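Long-range contact in signal recognition particle receptor FtsY (Sulfolobus acidocaldarius, PDB 5L3S), which is a signal recognition particle receptor of the SRP54-type family, pairing a helical bundle with a P-loop nucleotide-binding domain: residues 103-108 against 215-220. Numbering follows the deposited sequence.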
loop_
_atom_site.group_PDB
_atom_site.type_symbol
_atom_site.label_atom_id
_atom_site.label_comp_id
_atom_site.label_asym_id
_atom_site.label_seq_id
_atom_site.Cartn_x
_atom_site.Cartn_y
_atom_site.Cartn_z
ATOM N N VAL B 103 -18.385 -1.789 20.598
ATOM C CA VAL B 103 -16.934 -1.685 20.522
ATOM C C VAL B 103 -16.394 -2.175 19.186
ATOM O O VAL B 103 -16.639 -3.311 18.787
ATOM C CB VAL B 103 -16.259 -2.479 21.658
ATOM C CG1 VAL B 103 -14.744 -2.433 21.516
ATOM C CG2 VAL B 103 -16.700 -1.931 23.026
ATOM N N ILE B 104 -15.662 -1.301 18.507
ATOM C CA ILE B 104 -15.076 -1.618 17.211
ATOM C C ILE B 104 -13.563 -1.490 17.301
ATOM O O ILE B 104 -13.057 -0.518 17.869
ATOM C CB ILE B 104 -15.567 -0.626 16.147
ATOM C CG1 ILE B 104 -17.099 -0.537 16.178
ATOM C CG2 ILE B 104 -15.035 -1.016 14.754
ATOM C CD1 ILE B 104 -17.676 0.403 15.142
ATOM N N ILE B 105 -12.844 -2.460 16.740
ATOM C CA ILE B 105 -11.385 -2.381 16.700
ATOM C C ILE B 105 -10.945 -2.369 15.242
ATOM O O ILE B 105 -11.624 -2.949 14.371
ATOM C CB ILE B 105 -10.721 -3.536 17.501
ATOM C CG1 ILE B 105 -9.201 -3.311 17.668
ATOM C CG2 ILE B 105 -11.034 -4.877 16.863
ATOM C CD1 ILE B 105 -8.570 -4.208 18.749
ATOM N N PHE B 106 -9.835 -1.678 14.989
ATOM C CA PHE B 106 -9.278 -1.510 13.644
ATOM C C PHE B 106 -7.845 -2.023 13.685
ATOM O O PHE B 106 -7.087 -1.668 14.600
ATOM C CB PHE B 106 -9.272 -0.018 13.261
ATOM C CG PHE B 106 -10.641 0.609 13.211
ATOM C CD1 PHE B 106 -11.326 0.921 14.382
ATOM C CD2 PHE B 106 -11.241 0.899 11.999
ATOM C CE1 PHE B 106 -12.584 1.497 14.337
ATOM C CE2 PHE B 106 -12.506 1.473 11.943
ATOM C CZ PHE B 106 -13.180 1.774 13.109
ATOM N N PHE B 107 -7.474 -2.884 12.737
ATOM C CA PHE B 107 -6.077 -3.323 12.659
ATOM C C PHE B 107 -5.636 -3.545 11.213
ATOM O O PHE B 107 -6.445 -3.498 10.285
ATOM C CB PHE B 107 -5.824 -4.579 13.526
ATOM C CG PHE B 107 -6.778 -5.739 13.253
ATOM C CD1 PHE B 107 -6.546 -6.630 12.205
ATOM C CD2 PHE B 107 -7.867 -5.975 14.096
ATOM C CE1 PHE B 107 -7.416 -7.702 11.967
ATOM C CE2 PHE B 107 -8.733 -7.036 13.868
ATOM C CZ PHE B 107 -8.508 -7.900 12.800
ATOM N N GLY B 108 -4.351 -3.774 11.015
ATOM C CA GLY B 108 -3.850 -3.990 9.659
ATOM C C GLY B 108 -2.368 -3.662 9.646
ATOM O O GLY B 108 -1.813 -3.255 10.672
ATOM N N ASP B 215 -17.253 -5.886 19.419
ATOM C CA ASP B 215 -18.475 -6.297 18.757
ATOM C C ASP B 215 -18.275 -6.331 17.246
ATOM O O ASP B 215 -19.024 -6.986 16.536
ATOM C CB ASP B 215 -19.619 -5.359 19.124
ATOM C CG ASP B 215 -19.885 -5.338 20.614
ATOM O OD1 ASP B 215 -20.552 -6.267 21.095
ATOM O OD2 ASP B 215 -19.407 -4.412 21.299
ATOM N N PHE B 216 -17.258 -5.632 16.762
ATOM C CA PHE B 216 -16.982 -5.594 15.326
ATOM C C PHE B 216 -15.491 -5.433 15.135
ATOM O O PHE B 216 -14.875 -4.617 15.806
ATOM C CB PHE B 216 -17.720 -4.422 14.670
ATOM C CG PHE B 216 -18.055 -4.636 13.209
ATOM C CD1 PHE B 216 -19.004 -5.574 12.829
ATOM C CD2 PHE B 216 -17.447 -3.871 12.227
ATOM C CE1 PHE B 216 -19.323 -5.768 11.486
ATOM C CE2 PHE B 216 -17.760 -4.058 10.883
ATOM C CZ PHE B 216 -18.704 -5.012 10.515
ATOM N N ARG B 217 -14.905 -6.202 14.213
ATOM C CA ARG B 217 -13.473 -6.105 13.953
ATOM C C ARG B 217 -13.251 -5.737 12.483
ATOM O O ARG B 217 -13.799 -6.385 11.604
ATOM C CB ARG B 217 -12.776 -7.443 14.221
ATOM C CG ARG B 217 -12.951 -8.039 15.594
ATOM C CD ARG B 217 -12.303 -9.410 15.622
ATOM N NE ARG B 217 -12.471 -10.075 16.905
ATOM C CZ ARG B 217 -11.901 -11.230 17.233
ATOM N NH1 ARG B 217 -11.121 -11.863 16.364
ATOM N NH2 ARG B 217 -12.116 -11.756 18.434
ATOM N N ILE B 218 -12.456 -4.701 12.227
ATOM C CA ILE B 218 -12.260 -4.214 10.871
ATOM C C ILE B 218 -10.787 -4.259 10.479
ATOM O O ILE B 218 -9.949 -3.629 11.115
ATOM C CB ILE B 218 -12.763 -2.770 10.693
ATOM C CG1 ILE B 218 -14.256 -2.681 11.047
ATOM C CG2 ILE B 218 -12.528 -2.297 9.256
ATOM C CD1 ILE B 218 -14.828 -1.283 10.931
ATOM N N LEU B 219 -10.498 -5.014 9.428
ATOM C CA LEU B 219 -9.168 -5.029 8.837
ATOM C C LEU B 219 -9.082 -3.880 7.851
ATOM O O LEU B 219 -9.991 -3.677 7.036
ATOM C CB LEU B 219 -8.923 -6.355 8.119
ATOM C CG LEU B 219 -7.643 -6.407 7.259
ATOM C CD1 LEU B 219 -6.403 -6.275 8.115
ATOM C CD2 LEU B 219 -7.631 -7.696 6.387
ATOM N N ILE B 220 -8.001 -3.108 7.937
ATOM C CA ILE B 220 -7.751 -2.062 6.954
ATOM C C ILE B 220 -6.760 -2.556 5.885
ATOM O O ILE B 220 -5.694 -3.060 6.213
ATOM C CB ILE B 220 -7.211 -0.780 7.612
ATOM C CG1 ILE B 220 -8.144 -0.321 8.749
ATOM C CG2 ILE B 220 -7.059 0.313 6.567
ATOM C CD1 ILE B 220 -9.581 -0.124 8.288
#
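Ile218 packs alongside Phe106, both side chains pointing the same way, and against Ile104 on the neighbouring parallel strand. Its CB sits by Ile105 O and Phe106 CD2; CG1, anti to the carbonyl carbon (chi1 -58°), meets Ile104 CG2; and CD1 touches both Ile104 CG2 and, at 3.7 Å, Phe106 CE2, while lying in plane at the edge of the Phe216 ring on its own strand. Ile220 CD1 reaches the Phe106 edge at CD2. Beneath this layer the backbone bonds alternate, from Ile105 N to Phe216 O through to Ile220 N to Phe107 O. These are central strands of the P-loop NTPase sheet, flanked by strands 186-191 and 244-248; Gly108 enters the probable Walker A loop, the Ile220 side chain about 6 Å from the bound phosphoaminophosphonic acid-guanylate ester. On the other face, chi1 of 53° turns Phe107 CG toward the partner strand; Ile218 O lies over one ring face, toward the rim, CD1 meets Leu219 CD1 and CE2 meets Arg217 CB, both obliquely. Arg217 CG lies alongside Ile105 CG2. Val103 O accepts from both Asp215 N and Phe216 N. Val103 N donates to the anti lone pair of Asp215 OD2 in a nearly straight bond (170°).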